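Local coordinates for protein C2 toxin component I (Clostridium botulinum, PDB 2J3X) that is the enzymatic component of the binary C2 toxin, an ADP-ribosyltransferase that probably modifies actin in the host cell using NAD as the ADP-ribose donor, at residues K289-G303 and R361-G375. The protein carries 2 engineered substitutions. Numbering follows the deposited sequence.
Sequences KPIPQTLIAYRRVDG and RRFIFRLRLSEGAIG. Engineered in segment 361-375: Arg361 (natural residue Ser).
Tyr298 and Arg366 run side by side from a non-hydrogen-bonded pair of the antiparallel strands 295-301 and 363-369, which paired N-H...O bonds hold together at Leu295-Leu369, Ala297-Leu367, Arg299-Phe365 and Val301-Phe363. CG of Arg366, anti to its own backbone N (chi1 177°), lies 3.6 Å from Tyr298 CE1 and also 3.5 Å from Ile296 CG2. The ring and guanidinium planes are 37° apart, and the bond from Arg366 NE to Tyr298 OH is weak; both groups find firmer partners in Asp220, and salt bridges to Asp220 and Asp422 probably balance the charge of the buried Arg366. Further along this face the extended Arg300 lays its guanidinium against Ile364, whose CG1 sits over the centre of the plane, 3.5 Å above it; its NE bonds Ser353 O and NH1 bonds Gln418 OE1, the NH1 bond to Arg361 O being weak. On the reverse face, the methyl of Ala297 meets Leu369 CD1 at 3.5 Å, and Val301 CG2 touches both Phe363 CB and the edge of the Phe365 ring. Within the ADP-ribosyltransferase fold of the C-terminal half, 295-301 is an outermost strand of a mixed sheet, and 363-369 separates it from strand 414-426. Apart from buried Ile291, the ends are more open to solvent. The engineered, partly exposed Arg361 extends across to the partner strand and gives NH1 to Arg300 O (3.0 Å), which lies in its guanidinium plane. At the other end a type II turn, Ser370 to Ala373, with exposed Glu371 and Gly372 at its corners, is held by two backbone bonds with Ile291, Ile291 N to Ala373 O (2.9 Å) and Gly372 N to Ile291 O (2.8 Å), while a water may link Lys289 N to Gly375 O.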
ATOM      1  N   LYS A 289       6.205   1.823  25.800  1.00 13.97           N
ATOM      2  CA  LYS A 289       6.142   0.604  25.018  1.00 13.63           C
ATOM      3  C   LYS A 289       6.162   0.992  23.517  1.00 12.76           C
ATOM      4  O   LYS A 289       5.117   1.095  22.882  1.00 10.93           O
ATOM      5  CB  LYS A 289       4.883  -0.186  25.437  1.00 15.16           C
ATOM      6  CG  LYS A 289       4.794  -1.578  24.912  1.00 20.64           C
ATOM      7  CD  LYS A 289       3.941  -2.540  25.857  1.00 16.27           C
ATOM      8  CE  LYS A 289       4.466  -3.904  25.440  1.00 21.03           C
ATOM      9  NZ  LYS A 289       3.499  -4.950  25.671  1.00 21.46           N
ATOM     10  N   PRO A 290       7.343   1.367  22.982  1.00 12.12           N
ATOM     11  CA  PRO A 290       7.392   1.822  21.578  1.00 11.16           C
ATOM     12  C   PRO A 290       6.873   0.742  20.599  1.00 11.27           C
ATOM     13  O   PRO A 290       6.767  -0.444  20.937  1.00 10.26           O
ATOM     14  CB  PRO A 290       8.885   2.127  21.355  1.00 12.00           C
ATOM     15  CG  PRO A 290       9.395   2.524  22.789  1.00 12.74           C
ATOM     16  CD  PRO A 290       8.671   1.462  23.630  1.00 12.12           C
ATOM     17  N   ILE A 291       6.495   1.171  19.398  1.00 11.74           N
ATOM     18  CA  ILE A 291       5.943   0.229  18.432  1.00 10.39           C
ATOM     19  C   ILE A 291       6.861  -1.006  18.288  1.00 12.15           C
ATOM     20  O   ILE A 291       8.034  -0.869  18.022  1.00 10.76           O
ATOM     21  CB  ILE A 291       5.821   0.947  17.086  1.00 11.44           C
ATOM     22  CG1 ILE A 291       4.866   2.172  17.206  1.00 10.33           C
ATOM     23  CG2 ILE A 291       5.344  -0.004  15.978  1.00 10.10           C
ATOM     24  CD1 ILE A 291       3.441   1.795  17.781  1.00 11.46           C
ATOM     25  N   PRO A 292       6.333  -2.202  18.547  1.00 12.72           N
ATOM     26  CA  PRO A 292       7.227  -3.374  18.713  1.00 13.90           C
ATOM     27  C   PRO A 292       7.727  -3.989  17.408  1.00 13.83           C
ATOM     28  O   PRO A 292       8.664  -4.782  17.426  1.00 13.48           O
ATOM     29  CB  PRO A 292       6.346  -4.353  19.486  1.00 14.50           C
ATOM     30  CG  PRO A 292       4.970  -4.019  19.042  1.00 16.25           C
ATOM     31  CD  PRO A 292       4.942  -2.514  18.895  1.00 14.16           C
ATOM     32  N   GLN A 293       7.008  -3.752  16.305  1.00 12.70           N
ATOM     33  CA  GLN A 293       7.413  -4.320  14.997  1.00 11.90           C
ATOM     34  C   GLN A 293       6.911  -3.367  13.947  1.00 12.76           C
ATOM     35  O   GLN A 293       6.003  -2.588  14.228  1.00 12.62           O
ATOM     36  CB  GLN A 293       6.817  -5.721  14.787  1.00 12.16           C
ATOM     37  CG  GLN A 293       5.248  -5.703  14.646  1.00 12.38           C
ATOM     38  CD  GLN A 293       4.580  -7.069  14.526  1.00 15.90           C
ATOM     39  OE1 GLN A 293       3.560  -7.297  15.107  1.00 14.33           O
ATOM     40  NE2 GLN A 293       5.191  -7.993  13.758  1.00 20.46           N
ATOM     41  N   THR A 294       7.441  -3.449  12.746  1.00 11.03           N
ATOM     42  CA  THR A 294       6.981  -2.539  11.682  1.00 12.19           C
ATOM     43  C   THR A 294       5.566  -2.915  11.240  1.00 12.67           C
ATOM     44  O   THR A 294       5.286  -4.073  10.972  1.00 11.93           O
ATOM     45  CB  THR A 294       7.956  -2.594  10.525  1.00 14.47           C
ATOM     46  OG1 THR A 294       9.230  -2.155  11.015  1.00 16.88           O
ATOM     47  CG2 THR A 294       7.529  -1.608   9.379  1.00 16.26           C
ATOM     48  N   LEU A 295       4.718  -1.912  11.125  1.00 11.16           N
ATOM     49  CA  LEU A 295       3.437  -2.127  10.523  1.00 11.22           C
ATOM     50  C   LEU A 295       2.853  -0.836  10.002  1.00 10.36           C
ATOM     51  O   LEU A 295       3.342   0.225  10.295  1.00 10.28           O
ATOM     52  CB  LEU A 295       2.493  -2.748  11.520  1.00 12.22           C
ATOM     53  CG  LEU A 295       1.851  -1.864  12.557  1.00 15.09           C
ATOM     54  CD1 LEU A 295       0.677  -2.579  13.173  1.00 13.71           C
ATOM     55  CD2 LEU A 295       2.811  -1.317  13.566  1.00 13.27           C
ATOM     56  N   ILE A 296       1.780  -0.979   9.245  1.00  9.15           N
ATOM     57  CA  ILE A 296       1.112   0.148   8.594  1.00  7.78           C
ATOM     58  C   ILE A 296      -0.055   0.646   9.478  1.00  9.05           C
ATOM     59  O   ILE A 296      -0.917  -0.129   9.881  1.00  8.59           O
ATOM     60  CB  ILE A 296       0.598  -0.282   7.200  1.00  8.81           C
ATOM     61  CG1 ILE A 296       1.812  -0.617   6.267  1.00  8.17           C
ATOM     62  CG2 ILE A 296      -0.366   0.774   6.602  1.00  6.85           C
ATOM     63  CD1 ILE A 296       2.674   0.665   5.902  1.00 10.66           C
ATOM     64  N   ALA A 297      -0.098   1.963   9.718  1.00  9.53           N
ATOM     65  CA  ALA A 297      -1.295   2.562  10.254  1.00  8.97           C
ATOM     66  C   ALA A 297      -1.740   3.720   9.306  1.00  9.64           C
ATOM     67  O   ALA A 297      -0.994   4.133   8.427  1.00  9.58           O
ATOM     68  CB  ALA A 297      -1.023   3.115  11.620  1.00  8.58           C
ATOM     69  N   TYR A 298      -2.966   4.192   9.483  1.00  8.75           N
ATOM     70  CA  TYR A 298      -3.576   5.112   8.490  1.00  8.47           C
ATOM     71  C   TYR A 298      -4.005   6.410   9.132  1.00  8.88           C
ATOM     72  O   TYR A 298      -4.444   6.445  10.290  1.00  9.79           O
ATOM     73  CB  TYR A 298      -4.824   4.433   7.895  1.00  8.62           C
ATOM     74  CG  TYR A 298      -4.437   3.322   6.975  1.00  7.91           C
ATOM     75  CD1 TYR A 298      -4.036   3.597   5.658  1.00  8.92           C
ATOM     76  CD2 TYR A 298      -4.407   1.971   7.461  1.00  8.41           C
ATOM     77  CE1 TYR A 298      -3.647   2.559   4.774  1.00  9.74           C
ATOM     78  CE2 TYR A 298      -4.017   0.900   6.611  1.00 10.15           C
ATOM     79  CZ  TYR A 298      -3.625   1.219   5.272  1.00 11.34           C
ATOM     80  OH  TYR A 298      -3.238   0.247   4.389  1.00 10.57           O
ATOM     81  N   ARG A 299      -3.917   7.494   8.364  1.00  8.45           N
ATOM     82  CA  ARG A 299      -4.464   8.771   8.826  1.00  9.51           C
ATOM     83  C   ARG A 299      -4.989   9.517   7.590  1.00  9.54           C
ATOM     84  O   ARG A 299      -4.201   9.864   6.701  1.00 10.89           O
ATOM     85  CB  ARG A 299      -3.365   9.567   9.446  1.00  9.24           C
ATOM     86  CG  ARG A 299      -3.839  10.926  10.065  1.00 11.47           C
ATOM     87  CD  ARG A 299      -2.661  11.568  10.776  1.00 15.26           C
ATOM     88  NE  ARG A 299      -2.941  12.999  11.040  1.00 16.90           N
ATOM     89  CZ  ARG A 299      -3.775  13.452  11.964  1.00 21.00           C
ATOM     90  NH1 ARG A 299      -4.429  12.607  12.763  1.00 19.59           N
ATOM     91  NH2 ARG A 299      -3.964  14.771  12.091  1.00 19.82           N
ATOM     92  N   ARG A 300      -6.312   9.716   7.560  1.00  9.78           N
ATOM     93  CA  ARG A 300      -6.957  10.369   6.424  1.00  9.23           C
ATOM     94  C   ARG A 300      -7.121  11.853   6.759  1.00  9.63           C
ATOM     95  O   ARG A 300      -7.542  12.178   7.877  1.00 11.01           O
ATOM     96  CB  ARG A 300      -8.332   9.764   6.199  1.00 10.36           C
ATOM     97  CG  ARG A 300      -8.292   8.390   5.440  1.00  8.99           C
ATOM     98  CD  ARG A 300      -9.700   7.764   5.440  1.00  8.58           C
ATOM     99  NE  ARG A 300      -9.792   6.618   4.534  1.00 10.18           N
ATOM    100  CZ  ARG A 300     -10.160   6.698   3.257  1.00  8.94           C
ATOM    101  NH1 ARG A 300     -10.432   7.892   2.646  1.00  7.66           N
ATOM    102  NH2 ARG A 300     -10.172   5.610   2.549  1.00  8.15           N
ATOM    103  N   VAL A 301      -6.792  12.716   5.793  1.00 10.84           N
ATOM    104  CA  VAL A 301      -6.840  14.178   5.975  1.00  9.57           C
ATOM    105  C   VAL A 301      -7.465  14.799   4.754  1.00 10.07           C
ATOM    106  O   VAL A 301      -7.591  14.149   3.698  1.00 10.40           O
ATOM    107  CB  VAL A 301      -5.483  14.804   6.238  1.00  9.93           C
ATOM    108  CG1 VAL A 301      -4.842  14.217   7.517  1.00 10.35           C
ATOM    109  CG2 VAL A 301      -4.560  14.569   5.021  1.00 11.50           C
ATOM    110  N   ASP A 302      -7.861  16.068   4.878  1.00 11.54           N
ATOM    111  CA  ASP A 302      -8.397  16.745   3.708  1.00 12.39           C
ATOM    112  C   ASP A 302      -7.240  17.574   3.070  1.00 12.76           C
ATOM    113  O   ASP A 302      -6.065  17.256   3.269  1.00 13.10           O
ATOM    114  CB  ASP A 302      -9.610  17.596   4.120  1.00 13.25           C
ATOM    115  CG  ASP A 302      -9.235  18.723   5.089  1.00 16.62           C
ATOM    116  OD1 ASP A 302      -8.038  19.044   5.300  1.00 15.98           O
ATOM    117  OD2 ASP A 302     -10.161  19.339   5.673  1.00 19.66           O
ATOM    118  N   GLY A 303      -7.551  18.586   2.245  1.00 11.73           N
ATOM    119  CA  GLY A 303      -6.461  19.263   1.513  1.00 13.40           C
ATOM    120  C   GLY A 303      -5.582  20.210   2.319  1.00 11.73           C
ATOM    121  O   GLY A 303      -4.515  20.608   1.838  1.00 11.82           O
ATOM    122  N   ARG A 361     -12.605  11.870   3.271  1.00 11.82           N
ATOM    123  CA  ARG A 361     -11.327  12.587   3.208  1.00 12.80           C
ATOM    124  C   ARG A 361     -10.453  11.896   2.161  1.00 12.52           C
ATOM    125  O   ARG A 361     -10.252  10.672   2.243  1.00 13.67           O
ATOM    126  CB  ARG A 361     -10.649  12.548   4.566  1.00 12.09           C
ATOM    127  CG  ARG A 361     -11.497  13.296   5.632  1.00 13.24           C
ATOM    128  CD  ARG A 361     -10.655  13.402   6.841  1.00 18.87           C
ATOM    129  NE  ARG A 361     -11.336  14.062   7.949  1.00 17.50           N
ATOM    130  CZ  ARG A 361     -10.771  14.239   9.140  1.00 26.29           C
ATOM    131  NH1 ARG A 361      -9.533  13.804   9.348  1.00 22.38           N
ATOM    132  NH2 ARG A 361     -11.451  14.832  10.120  1.00 25.27           N
ATOM    133  N   ARG A 362      -9.955  12.667   1.187  1.00 10.54           N
ATOM    134  CA  ARG A 362      -9.316  12.096  -0.041  1.00 12.61           C
ATOM    135  C   ARG A 362      -7.841  11.735   0.145  1.00 11.28           C
ATOM    136  O   ARG A 362      -7.254  11.056  -0.716  1.00 11.78           O
ATOM    137  CB  ARG A 362      -9.432  13.153  -1.179  1.00 11.96           C
ATOM    138  CG  ARG A 362     -10.884  13.419  -1.566  1.00 13.39           C
ATOM    139  CD  ARG A 362     -10.937  14.656  -2.469  1.00 12.27           C
ATOM    140  NE  ARG A 362     -12.310  14.876  -2.968  1.00 15.80           N
ATOM    141  CZ  ARG A 362     -13.275  15.495  -2.293  1.00 17.63           C
ATOM    142  NH1 ARG A 362     -13.084  15.966  -1.078  1.00 13.45           N
ATOM    143  NH2 ARG A 362     -14.444  15.652  -2.866  1.00 19.29           N
ATOM    144  N   PHE A 363      -7.217  12.233   1.210  1.00 10.24           N
ATOM    145  CA  PHE A 363      -5.746  12.090   1.311  1.00 10.50           C
ATOM    146  C   PHE A 363      -5.443  11.046   2.398  1.00 10.55           C
ATOM    147  O   PHE A 363      -5.542  11.324   3.587  1.00 11.72           O
ATOM    148  CB  PHE A 363      -5.069  13.449   1.572  1.00 10.25           C
ATOM    149  CG  PHE A 363      -5.374  14.468   0.484  1.00  9.92           C
ATOM    150  CD1 PHE A 363      -6.529  15.275   0.563  1.00  9.88           C
ATOM    151  CD2 PHE A 363      -4.546  14.588  -0.616  1.00 10.40           C
ATOM    152  CE1 PHE A 363      -6.850  16.208  -0.440  1.00 11.80           C
ATOM    153  CE2 PHE A 363      -4.839  15.536  -1.665  1.00 12.64           C
ATOM    154  CZ  PHE A 363      -6.018  16.369  -1.563  1.00  9.97           C
ATOM    155  N   ILE A 364      -5.115   9.828   1.955  1.00 10.21           N
ATOM    156  CA  ILE A 364      -5.019   8.706   2.890  1.00  9.35           C
ATOM    157  C   ILE A 364      -3.540   8.465   3.170  1.00  9.38           C
ATOM    158  O   ILE A 364      -2.866   7.911   2.339  1.00  9.53           O
ATOM    159  CB  ILE A 364      -5.600   7.437   2.259  1.00  8.64           C
ATOM    160  CG1 ILE A 364      -7.039   7.631   1.733  1.00  8.45           C
ATOM    161  CG2 ILE A 364      -5.459   6.234   3.250  1.00 11.06           C
ATOM    162  CD1 ILE A 364      -7.405   6.671   0.542  1.00 10.64           C
ATOM    163  N   PHE A 365      -3.054   8.861   4.340  1.00 10.22           N
ATOM    164  CA  PHE A 365      -1.671   8.565   4.706  1.00  9.39           C
ATOM    165  C   PHE A 365      -1.584   7.122   5.128  1.00  9.10           C
ATOM    166  O   PHE A 365      -2.308   6.700   6.033  1.00  9.63           O
ATOM    167  CB  PHE A 365      -1.125   9.429   5.802  1.00 10.49           C
ATOM    168  CG  PHE A 365      -0.685  10.787   5.301  1.00 11.73           C
ATOM    169  CD1 PHE A 365       0.571  10.965   4.749  1.00 12.06           C
ATOM    170  CD2 PHE A 365      -1.571  11.854   5.343  1.00 17.83           C
ATOM    171  CE1 PHE A 365       0.991  12.245   4.290  1.00 14.27           C
ATOM    172  CE2 PHE A 365      -1.154  13.134   4.876  1.00 18.64           C
ATOM    173  CZ  PHE A 365       0.128  13.299   4.344  1.00 15.37           C
ATOM    174  N   ARG A 366      -0.748   6.381   4.393  1.00  7.98           N
ATOM    175  CA  ARG A 366      -0.487   4.956   4.687  1.00  7.66           C
ATOM    176  C   ARG A 366       0.915   5.003   5.324  1.00  8.89           C
ATOM    177  O   ARG A 366       1.937   5.004   4.645  1.00  8.77           O
ATOM    178  CB  ARG A 366      -0.590   4.155   3.356  1.00  6.76           C
ATOM    179  CG  ARG A 366      -0.250   2.630   3.597  1.00  7.66           C
ATOM    180  CD  ARG A 366      -0.631   1.802   2.408  1.00 10.79           C
ATOM    181  NE  ARG A 366      -0.239   0.402   2.647  1.00 10.30           N
ATOM    182  CZ  ARG A 366       0.832  -0.195   2.102  1.00 12.31           C
ATOM    183  NH1 ARG A 366       1.608   0.474   1.240  1.00  9.85           N
ATOM    184  NH2 ARG A 366       1.095  -1.501   2.412  1.00 10.03           N
ATOM    185  N   LEU A 367       0.956   5.093   6.654  1.00  8.73           N
ATOM    186  CA  LEU A 367       2.182   5.440   7.376  1.00  9.17           C
ATOM    187  C   LEU A 367       2.877   4.154   7.792  1.00  9.18           C
ATOM    188  O   LEU A 367       2.269   3.334   8.458  1.00 11.44           O
ATOM    189  CB  LEU A 367       1.855   6.214   8.688  1.00  9.94           C
ATOM    190  CG  LEU A 367       1.116   7.524   8.365  1.00 10.38           C
ATOM    191  CD1 LEU A 367       0.652   8.182   9.653  1.00 12.23           C
ATOM    192  CD2 LEU A 367       2.050   8.447   7.558  1.00 12.30           C
ATOM    193  N   ARG A 368       4.143   3.996   7.434  1.00  9.24           N
ATOM    194  CA  ARG A 368       4.911   2.889   7.995  1.00  9.09           C
ATOM    195  C   ARG A 368       5.397   3.256   9.386  1.00 10.93           C
ATOM    196  O   ARG A 368       6.196   4.186   9.550  1.00 11.80           O
ATOM    197  CB  ARG A 368       6.082   2.524   7.045  1.00 10.82           C
ATOM    198  CG  ARG A 368       7.005   1.378   7.661  1.00 10.95           C
ATOM    199  CD  ARG A 368       8.245   1.186   6.736  1.00 10.89           C
ATOM    200  NE  ARG A 368       7.761   0.914   5.369  1.00 11.63           N
ATOM    201  CZ  ARG A 368       8.340   1.313   4.221  1.00  9.97           C
ATOM    202  NH1 ARG A 368       9.445   2.020   4.232  1.00 12.91           N
ATOM    203  NH2 ARG A 368       7.756   1.034   3.032  1.00  9.77           N
ATOM    204  N   LEU A 369       4.925   2.520  10.391  1.00 10.15           N
ATOM    205  CA  LEU A 369       5.385   2.744  11.756  1.00 12.19           C
ATOM    206  C   LEU A 369       6.483   1.758  12.005  1.00 13.87           C
ATOM    207  O   LEU A 369       6.208   0.588  12.109  1.00 15.22           O
ATOM    208  CB  LEU A 369       4.228   2.513  12.761  1.00 11.63           C
ATOM    209  CG  LEU A 369       2.979   3.401  12.464  1.00 12.08           C
ATOM    210  CD1 LEU A 369       1.893   3.222  13.595  1.00 11.27           C
ATOM    211  CD2 LEU A 369       3.340   4.897  12.246  1.00 12.11           C
ATOM    212  N   SER A 370       7.729   2.221  12.089  1.00 13.28           N
ATOM    213  CA  SER A 370       8.844   1.291  12.168  1.00 13.54           C
ATOM    214  C   SER A 370       9.058   0.826  13.612  1.00 12.50           C
ATOM    215  O   SER A 370       8.761   1.548  14.560  1.00 11.44           O
ATOM    216  CB  SER A 370      10.128   1.997  11.659  1.00 14.74           C
ATOM    217  OG  SER A 370      10.025   2.313  10.261  1.00 14.75           O
ATOM    218  N   GLU A 371       9.659  -0.360  13.785  1.00 11.98           N
ATOM    219  CA  GLU A 371       9.975  -0.810  15.123  1.00 12.71           C
ATOM    220  C   GLU A 371      10.707   0.260  15.959  1.00 11.96           C
ATOM    221  O   GLU A 371      11.768   0.750  15.529  1.00 12.17           O
ATOM    222  CB  GLU A 371      10.841  -2.103  15.088  1.00 13.44           C
ATOM    223  CG  GLU A 371      11.216  -2.549  16.493  1.00 14.36           C
ATOM    224  CD  GLU A 371      12.142  -3.770  16.590  1.00 18.21           C
ATOM    225  OE1 GLU A 371      12.032  -4.620  15.718  1.00 19.73           O
ATOM    226  OE2 GLU A 371      12.977  -3.798  17.556  1.00 21.19           O
ATOM    227  N   GLY A 372      10.212   0.584  17.154  1.00 10.40           N
ATOM    228  CA  GLY A 372      10.933   1.476  18.029  1.00 10.41           C
ATOM    229  C   GLY A 372      10.314   2.872  17.928  1.00 10.50           C
ATOM    230  O   GLY A 372      10.679   3.748  18.713  1.00 12.48           O
ATOM    231  N   ALA A 373       9.445   3.099  16.939  1.00 12.40           N
ATOM    232  CA  ALA A 373       8.744   4.454  16.847  1.00 11.18           C
ATOM    233  C   ALA A 373       8.033   4.747  18.190  1.00 12.34           C
ATOM    234  O   ALA A 373       7.452   3.839  18.822  1.00 12.18           O
ATOM    235  CB  ALA A 373       7.738   4.491  15.739  1.00 13.88           C
ATOM    236  N   ILE A 374       8.069   6.008  18.611  1.00 11.92           N
ATOM    237  CA  ILE A 374       7.446   6.367  19.859  1.00 10.25           C
ATOM    238  C   ILE A 374       5.930   6.635  19.626  1.00 10.56           C
ATOM    239  O   ILE A 374       5.515   7.545  18.867  1.00 10.40           O
ATOM    240  CB  ILE A 374       8.097   7.617  20.462  1.00 11.72           C
ATOM    241  CG1 ILE A 374       9.604   7.433  20.644  1.00 11.23           C
ATOM    242  CG2 ILE A 374       7.358   7.993  21.801  1.00  9.94           C
ATOM    243  CD1 ILE A 374      10.067   6.224  21.525  1.00 13.02           C
ATOM    244  N   GLY A 375       5.129   5.785  20.241  1.00 10.90           N
ATOM    245  CA  GLY A 375       3.691   5.769  20.054  1.00 10.73           C
ATOM    246  C   GLY A 375       3.120   4.592  20.811  1.00 10.28           C
ATOM    247  O   GLY A 375       3.855   3.740  21.308  1.00 10.62           O
TER
HETATM  248  O   HOH W   1       4.365   3.392  24.318  1.00 11.12           O